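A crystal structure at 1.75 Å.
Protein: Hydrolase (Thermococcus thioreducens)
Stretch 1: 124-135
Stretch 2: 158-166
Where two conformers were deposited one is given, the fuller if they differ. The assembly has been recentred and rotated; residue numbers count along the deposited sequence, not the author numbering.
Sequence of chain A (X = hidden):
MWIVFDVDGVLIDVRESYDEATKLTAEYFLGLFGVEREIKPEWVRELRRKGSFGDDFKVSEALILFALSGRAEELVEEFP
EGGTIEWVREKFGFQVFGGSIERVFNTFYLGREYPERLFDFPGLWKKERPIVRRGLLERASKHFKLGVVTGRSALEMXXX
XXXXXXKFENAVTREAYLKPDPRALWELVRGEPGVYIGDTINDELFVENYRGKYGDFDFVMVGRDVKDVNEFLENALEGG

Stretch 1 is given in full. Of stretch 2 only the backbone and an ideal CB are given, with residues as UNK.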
ATOM      1  N   LEU A 124      -6.682 -11.048   6.684  1.00 25.10           N
ATOM      2  CA  LEU A 124      -5.350 -10.536   7.089  1.00 27.17           C
ATOM      3  C   LEU A 124      -5.318  -9.039   7.298  1.00 25.15           C
ATOM      4  O   LEU A 124      -4.461  -8.583   8.028  1.00 22.51           O
ATOM      5  CB  LEU A 124      -4.254 -10.941   6.121  1.00 25.74           C
ATOM      6  CG  LEU A 124      -3.907 -12.435   6.093  1.00 25.77           C
ATOM      7  CD1 LEU A 124      -3.064 -12.730   4.857  1.00 25.59           C
ATOM      8  CD2 LEU A 124      -3.257 -12.897   7.395  1.00 28.19           C
ATOM      9  N   TRP A 125      -6.292  -8.282   6.759  1.00 21.13           N
ATOM     10  CA  TRP A 125      -6.333  -6.860   7.047  1.00 23.83           C
ATOM     11  C   TRP A 125      -6.424  -6.557   8.580  1.00 27.38           C
ATOM     12  O   TRP A 125      -5.962  -5.512   9.031  1.00 25.88           O
ATOM     13  CB  TRP A 125      -7.467  -6.147   6.270  1.00 22.28           C
ATOM     14  CG  TRP A 125      -8.823  -6.405   6.838  1.00 25.81           C
ATOM     15  CD1 TRP A 125      -9.655  -7.480   6.561  1.00 26.69           C
ATOM     16  CD2 TRP A 125      -9.585  -5.538   7.706  1.00 26.08           C
ATOM     17  NE1 TRP A 125     -10.824  -7.365   7.266  1.00 26.15           N
ATOM     18  CE2 TRP A 125     -10.821  -6.191   7.969  1.00 27.49           C
ATOM     19  CE3 TRP A 125      -9.321  -4.328   8.335  1.00 24.32           C
ATOM     20  CZ2 TRP A 125     -11.809  -5.625   8.799  1.00 28.68           C
ATOM     21  CZ3 TRP A 125     -10.275  -3.791   9.185  1.00 27.03           C
ATOM     22  CH2 TRP A 125     -11.506  -4.429   9.401  1.00 29.13           C
ATOM     23  N   LYS A 126      -6.968  -7.490   9.354  0.50 26.72           N
ATOM     24  CA  LYS A 126      -7.172  -7.264  10.765  0.50 28.85           C
ATOM     25  C   LYS A 126      -5.876  -7.442  11.571  0.50 28.36           C
ATOM     26  O   LYS A 126      -5.875  -7.134  12.748  0.50 28.30           O
ATOM     27  CB  LYS A 126      -8.363  -8.124  11.268  0.50 32.05           C
ATOM     28  CG  LYS A 126      -9.631  -7.859  10.434  0.50 33.06           C
ATOM     29  CD  LYS A 126     -10.891  -8.570  10.915  0.50 37.01           C
ATOM     30  CE  LYS A 126     -10.631  -9.956  11.531  0.50 40.75           C
ATOM     31  NZ  LYS A 126     -10.151 -11.037  10.605  0.50 41.04           N
ATOM     32  N   LYS A 127      -4.781  -7.894  10.947  1.00 27.03           N
ATOM     33  CA  LYS A 127      -3.462  -7.879  11.606  1.00 27.25           C
ATOM     34  C   LYS A 127      -2.764  -6.512  11.513  1.00 28.32           C
ATOM     35  O   LYS A 127      -1.734  -6.335  12.122  1.00 26.97           O
ATOM     36  CB  LYS A 127      -2.561  -8.937  11.029  1.00 31.36           C
ATOM     37  CG  LYS A 127      -3.055 -10.370  11.307  1.00 35.85           C
ATOM     38  CD  LYS A 127      -1.895 -11.313  11.035  1.00 39.99           C
ATOM     39  CE  LYS A 127      -2.305 -12.771  10.942  1.00 46.06           C
ATOM     40  NZ  LYS A 127      -3.025 -13.167  12.171  1.00 48.27           N
ATOM     41  N   GLU A 128      -3.320  -5.566  10.722  1.00 24.98           N
ATOM     42  CA  GLU A 128      -2.800  -4.192  10.620  1.00 25.28           C
ATOM     43  C   GLU A 128      -3.125  -3.462  11.957  1.00 28.04           C
ATOM     44  O   GLU A 128      -4.171  -3.758  12.629  1.00 26.84           O
ATOM     45  CB  GLU A 128      -3.437  -3.477   9.419  1.00 24.58           C
ATOM     46  CG  GLU A 128      -3.087  -4.139   8.088  1.00 22.12           C
ATOM     47  CD  GLU A 128      -3.769  -3.555   6.868  1.00 26.07           C
ATOM     48  OE1 GLU A 128      -4.418  -2.518   7.053  1.00 26.62           O
ATOM     49  OE2 GLU A 128      -3.638  -4.125   5.726  1.00 30.62           O
ATOM     50  N   ARG A 129      -2.245  -2.532  12.343  1.00 27.40           N
ATOM     51  CA  ARG A 129      -2.316  -1.870  13.642  1.00 27.72           C
ATOM     52  C   ARG A 129      -2.177  -0.383  13.456  1.00 26.42           C
ATOM     53  O   ARG A 129      -1.389   0.075  12.603  1.00 23.05           O
ATOM     54  CB  ARG A 129      -1.135  -2.336  14.500  1.00 33.86           C
ATOM     55  CG  ARG A 129      -1.300  -3.764  14.949  1.00 41.63           C
ATOM     56  CD  ARG A 129      -0.353  -4.194  16.062  1.00 50.95           C
ATOM     57  NE  ARG A 129       0.953  -3.507  16.133  1.00 58.26           N
ATOM     58  CZ  ARG A 129       2.045  -4.011  16.746  1.00 65.29           C
ATOM     59  NH1 ARG A 129       2.024  -5.215  17.335  1.00 67.20           N
ATOM     60  NH2 ARG A 129       3.188  -3.318  16.769  1.00 60.91           N
ATOM     61  N   PRO A 130      -2.890   0.394  14.275  1.00 28.65           N
ATOM     62  CA  PRO A 130      -2.755   1.848  14.159  1.00 27.59           C
ATOM     63  C   PRO A 130      -1.372   2.302  14.644  1.00 29.78           C
ATOM     64  O   PRO A 130      -0.817   1.715  15.598  1.00 28.17           O
ATOM     65  CB  PRO A 130      -3.891   2.365  15.047  1.00 29.20           C
ATOM     66  CG  PRO A 130      -4.100   1.298  16.045  1.00 30.69           C
ATOM     67  CD  PRO A 130      -3.886   0.030  15.302  1.00 29.15           C
ATOM     68  N   ILE A 131      -0.743   3.197  13.896  1.00 27.41           N
ATOM     69  CA  ILE A 131       0.403   3.963  14.437  1.00 27.36           C
ATOM     70  C   ILE A 131      -0.129   5.253  15.058  1.00 27.84           C
ATOM     71  O   ILE A 131       0.170   5.580  16.172  1.00 28.22           O
ATOM     72  CB  ILE A 131       1.482   4.270  13.369  1.00 27.45           C
ATOM     73  CG1 ILE A 131       1.980   2.971  12.721  1.00 29.75           C
ATOM     74  CG2 ILE A 131       2.611   5.083  13.987  1.00 28.27           C
ATOM     75  CD1 ILE A 131       2.719   3.166  11.399  1.00 28.99           C
ATOM     76  N   VAL A 132      -0.990   5.956  14.345  1.00 24.32           N
ATOM     77  CA  VAL A 132      -1.489   7.229  14.857  1.00 24.68           C
ATOM     78  C   VAL A 132      -2.430   7.003  16.073  1.00 29.12           C
ATOM     79  O   VAL A 132      -3.059   5.945  16.178  1.00 29.81           O
ATOM     80  CB  VAL A 132      -2.132   8.033  13.712  1.00 23.93           C
ATOM     81  CG1 VAL A 132      -3.437   7.396  13.261  1.00 28.63           C
ATOM     82  CG2 VAL A 132      -2.306   9.475  14.118  1.00 25.01           C
ATOM     83  N   ARG A 133      -2.446   7.957  17.017  1.00 29.13           N
ATOM     84  CA  ARG A 133      -3.355   7.953  18.146  1.00 29.53           C
ATOM     85  C   ARG A 133      -4.484   8.825  17.692  1.00 29.56           C
ATOM     86  O   ARG A 133      -4.243   9.960  17.297  1.00 28.20           O
ATOM     87  CB  ARG A 133      -2.707   8.527  19.399  1.00 34.72           C
ATOM     88  CG  ARG A 133      -1.527   7.648  19.816  1.00 38.32           C
ATOM     89  CD  ARG A 133      -1.129   7.916  21.259  1.00 45.41           C
ATOM     90  NE  ARG A 133      -0.922   9.340  21.549  1.00 45.55           N
ATOM     91  CZ  ARG A 133       0.243   9.995  21.521  1.00 47.86           C
ATOM     92  NH1 ARG A 133       1.403   9.414  21.191  1.00 45.65           N
ATOM     93  NH2 ARG A 133       0.229  11.296  21.831  1.00 50.84           N
ATOM     94  N   ARG A 134      -5.706   8.294  17.767  0.50 30.41           N
ATOM     95  CA  ARG A 134      -6.911   9.008  17.319  0.50 32.77           C
ATOM     96  C   ARG A 134      -7.099  10.357  18.054  0.50 29.94           C
ATOM     97  O   ARG A 134      -7.643  11.329  17.494  0.50 29.78           O
ATOM     98  CB  ARG A 134      -8.167   8.097  17.456  0.50 34.49           C
ATOM     99  CG  ARG A 134      -8.181   7.140  18.651  0.50 38.44           C
ATOM    100  CD  ARG A 134      -9.372   6.144  18.670  0.50 39.37           C
ATOM    101  NE  ARG A 134      -9.776   5.870  20.050  0.50 40.14           N
ATOM    102  CZ  ARG A 134      -9.465   4.780  20.758  0.50 41.05           C
ATOM    103  NH1 ARG A 134      -8.779   3.764  20.230  0.50 37.65           N
ATOM    104  NH2 ARG A 134      -9.865   4.705  22.017  0.50 38.14           N
ATOM    105  N   GLY A 135      -6.659  10.409  19.306  1.00 29.33           N
ATOM    106  CA  GLY A 135      -6.762  11.646  20.132  1.00 27.06           C
ATOM    107  C   GLY A 135      -6.002  12.790  19.506  1.00 26.51           C
ATOM    108  O   GLY A 135      -6.488  13.938  19.478  1.00 28.50           O
ATOM    109  N   UNK A 158     -12.119   2.853   4.042  1.00 29.70           N
ATOM    110  CA  UNK A 158     -13.077   2.583   5.111  0.50 28.31           C
ATOM    111  C   UNK A 158     -12.472   1.634   6.156  1.00 26.80           C
ATOM    112  O   UNK A 158     -12.627   1.872   7.360  1.00 25.65           O
ATOM    113  CB  UNK A 158     -14.363   1.988   4.534  0.50 28.31           C
ATOM    114  N   UNK A 159     -11.803   0.579   5.705  1.00 22.87           N
ATOM    115  CA  UNK A 159     -11.077  -0.329   6.636  1.00 25.69           C
ATOM    116  C   UNK A 159     -10.008   0.404   7.476  1.00 26.17           C
ATOM    117  O   UNK A 159      -9.884   0.169   8.691  1.00 25.85           O
ATOM    118  CB  UNK A 159     -10.408  -1.454   5.843  1.00 25.69           C
ATOM    119  N   UNK A 160      -9.220   1.263   6.822  1.00 25.24           N
ATOM    120  CA  UNK A 160      -8.242   2.065   7.523  1.00 25.19           C
ATOM    121  C   UNK A 160      -8.875   2.941   8.618  1.00 25.20           C
ATOM    122  O   UNK A 160      -8.344   3.012   9.709  1.00 22.68           O
ATOM    123  CB  UNK A 160      -7.488   2.941   6.521  1.00 25.19           C
ATOM    124  N   UNK A 161      -9.981   3.617   8.282  1.00 22.31           N
ATOM    125  CA  UNK A 161     -10.740   4.336   9.276  1.00 23.53           C
ATOM    126  C   UNK A 161     -11.210   3.508  10.480  1.00 23.78           C
ATOM    127  O   UNK A 161     -11.237   4.005  11.596  1.00 23.85           O
ATOM    128  CB  UNK A 161     -11.959   4.961   8.594  1.00 23.53           C
ATOM    129  N   UNK A 162     -11.516   2.230  10.275  1.00 23.78           N
ATOM    130  CA  UNK A 162     -11.792   1.318  11.380  1.00 25.11           C
ATOM    131  C   UNK A 162     -10.577   1.057  12.224  1.00 25.34           C
ATOM    132  O   UNK A 162     -10.645   1.074  13.462  1.00 29.30           O
ATOM    133  CB  UNK A 162     -12.339  -0.009  10.851  1.00 25.11           C
ATOM    134  N   UNK A 163      -9.461   0.841  11.572  1.00 24.29           N
ATOM    135  CA  UNK A 163      -8.215   0.505  12.291  1.00 25.09           C
ATOM    136  C   UNK A 163      -7.755   1.694  13.150  1.00 26.36           C
ATOM    137  O   UNK A 163      -7.324   1.513  14.252  1.00 27.33           O
ATOM    138  CB  UNK A 163      -7.114   0.111  11.304  1.00 25.09           C
ATOM    139  N   UNK A 164      -7.839   2.899  12.560  0.50 25.87           N
ATOM    140  CA  UNK A 164      -7.394   4.142  13.171  0.50 24.56           C
ATOM    141  C   UNK A 164      -8.365   4.623  14.238  0.50 26.93           C
ATOM    142  O   UNK A 164      -7.949   5.066  15.297  0.50 28.73           O
ATOM    143  CB  UNK A 164      -7.216   5.222  12.102  0.50 24.56           C
ATOM    144  N   UNK A 165      -9.659   4.505  13.972  1.00 26.84           N
ATOM    145  CA  UNK A 165     -10.683   5.048  14.816  1.00 28.29           C
ATOM    146  C   UNK A 165     -10.895   6.517  14.545  1.00 30.05           C
ATOM    147  O   UNK A 165     -11.158   7.301  15.478  1.00 31.03           O
ATOM    148  CB  UNK A 165     -10.333   4.823  16.288  1.00 28.29           C
ATOM    149  N   UNK A 166     -10.786   6.890  13.277  1.00 26.68           N
ATOM    150  CA  UNK A 166     -11.013   8.276  12.860  1.00 26.91           C
ATOM    151  C   UNK A 166     -11.412   8.287  11.420  1.00 26.93           C
ATOM    152  O   UNK A 166     -10.868   7.531  10.608  1.00 26.57           O
ATOM    153  CB  UNK A 166      -9.773   9.146  13.080  1.00 26.91           C
TER

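Residues 158-164 form a helix that packs against stretch 1 with no direct hydrogen bond between the two, so the evidence lies mainly in CA-to-CB directions and in the surfaces stretch 1 presents.

At position 158 CA-to-CB points sideways and the ideal CB has no atom of stretch 1 within 5.5 Å; many side chains would suit. It is Glu158, whose use appears one turn later.

At position 159 CA-to-CB points toward stretch 1, and the ideal CB lies 4.0 Å from Trp125 CE3. A broad indole calls for an aliphatic or aromatic group: Leu, Ile, Met or Phe. Leu159 (m, t) places CD2 3.8 Å from the centroid of the six-membered ring of Trp125, 7° off the ring normal, a CH-pi contact squarely over one face.

At 160 CA-to-CB points away, and at 161 stretch 1 is out of reach; neither ideal CB has an atom of stretch 1 within 5.5 Å, so small, polar or charged residues would all do as far as this contact goes. They are Ala160 and Glu161, and neither touches stretch 1.

Position 162 points sideways, its ideal CB 4.6 Å from Trp125 CZ3. A long side chain, Arg, Lys, Gln or Met, could reach the indole with its end. Arg162, extended beyond chi1 (m, t, t), does so: Arg162 NH1 comes 3.7 Å from Trp125 CH2, oblique to the ring. The guanidinium also forms a salt bridge with Glu158, Arg162 NE donating to Glu158 OE2 at 2.8 Å and Arg162 NH2 to Glu158 OE1 at 2.6 Å, the latter hydrogen bond weak in angle.

Position 163 points toward stretch 1, its ideal CB 5.0 Å from Glu128 O and 5.1 Å from Pro130 CD. The space between the indole and the proline suits Ile, Leu or Met. Ile163 (m, t) sends CD1 to the edge of the indole, 3.9 Å from Trp125 CE3, while its CG2 lies 3.8 Å from Pro130 CD. Ile163 CD1 also comes 3.5 Å from Glu128 OE1, an acid oxygen satisfied elsewhere in the structure.

At position 164 CA-to-CB points away, yet the ideal CB is 4.5 Å from Val132 CG1, so a beta-branched or other apolar residue, Val, Ile or Leu, could still touch it. Ile164 does, CG2 to Val132 CG1 at 3.6 Å. Ile164 O accepts from a water (2.6 Å) that also donates to Val132 O (2.8 Å), bridging the stretches.

Position 165 has phi/psi 82/37, and an ideal CB would sit 2.9 Å from Arg134 CD and jam against the preceding carbonyl. Both point to glycine, and Gly165, with its positive phi, is the first residue after the helix to leave helical angles.

Position 166 points toward stretch 1, but its ideal CB stays 4.8 Å from Arg134 CB, allowing many residues. Phe166 (t) keeps its side chain at least 4.6 Å away.

Stretch 2, residues 158-166: ELAERIIGF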
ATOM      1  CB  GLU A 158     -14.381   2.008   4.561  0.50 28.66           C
ATOM      2  CG  GLU A 158     -15.551   2.079   5.536  0.50 29.01           C
ATOM      3  CD  GLU A 158     -15.637   0.875   6.445  0.50 29.49           C
ATOM      4  OE1 GLU A 158     -15.356  -0.244   5.954  0.50 28.69           O
ATOM      5  OE2 GLU A 158     -15.993   1.039   7.642  0.50 29.82           O
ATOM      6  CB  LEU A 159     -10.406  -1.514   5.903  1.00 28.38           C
ATOM      7  CG  LEU A 159     -11.320  -2.425   5.050  1.00 29.17           C
ATOM      8  CD1 LEU A 159     -10.481  -3.479   4.344  1.00 32.97           C
ATOM      9  CD2 LEU A 159     -12.399  -3.036   5.914  1.00 29.42           C
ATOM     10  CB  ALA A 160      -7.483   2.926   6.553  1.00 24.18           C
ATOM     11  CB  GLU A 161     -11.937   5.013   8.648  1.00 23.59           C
ATOM     12  CG  GLU A 161     -11.493   6.081   7.707  1.00 25.78           C
ATOM     13  CD  GLU A 161     -12.632   6.648   6.891  1.00 31.03           C
ATOM     14  OE1 GLU A 161     -13.634   5.939   6.651  1.00 35.25           O
ATOM     15  OE2 GLU A 161     -12.525   7.818   6.516  1.00 34.60           O
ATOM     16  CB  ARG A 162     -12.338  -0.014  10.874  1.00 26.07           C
ATOM     17  CG  ARG A 162     -13.700   0.142  10.167  1.00 29.23           C
ATOM     18  CD  ARG A 162     -14.162  -1.272   9.849  1.00 33.41           C
ATOM     19  NE  ARG A 162     -15.032  -1.337   8.700  1.00 33.83           N
ATOM     20  CZ  ARG A 162     -15.370  -2.497   8.127  1.00 32.96           C
ATOM     21  NH1 ARG A 162     -15.016  -3.657   8.647  1.00 35.35           N
ATOM     22  NH2 ARG A 162     -16.112  -2.489   7.089  1.00 36.33           N
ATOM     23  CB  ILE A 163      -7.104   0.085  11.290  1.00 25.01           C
ATOM     24  CG1 ILE A 163      -7.455  -1.269  10.654  1.00 23.21           C
ATOM     25  CG2 ILE A 163      -5.718  -0.046  11.958  1.00 24.36           C
ATOM     26  CD1 ILE A 163      -6.808  -1.527   9.351  1.00 23.73           C
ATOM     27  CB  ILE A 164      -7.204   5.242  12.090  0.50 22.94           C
ATOM     28  CG1 ILE A 164      -6.036   4.863  11.179  0.50 21.22           C
ATOM     29  CG2 ILE A 164      -6.958   6.624  12.709  0.50 21.20           C
ATOM     30  CD1 ILE A 164      -6.018   5.535   9.833  0.50 19.63           C
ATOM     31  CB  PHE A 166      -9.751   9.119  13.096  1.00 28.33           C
ATOM     32  CG  PHE A 166      -9.933  10.601  12.811  1.00 26.87           C
ATOM     33  CD1 PHE A 166     -10.350  11.467  13.814  1.00 29.72           C
ATOM     34  CD2 PHE A 166      -9.604  11.126  11.583  1.00 26.12           C
ATOM     35  CE1 PHE A 166     -10.495  12.819  13.552  1.00 31.22           C
ATOM     36  CE2 PHE A 166      -9.736  12.492  11.313  1.00 30.01           C
ATOM     37  CZ  PHE A 166     -10.179  13.334  12.299  1.00 29.65           C
TER
HETATM   38  O   HOH W   1      -5.738   5.367  16.695  1.00 30.88           O
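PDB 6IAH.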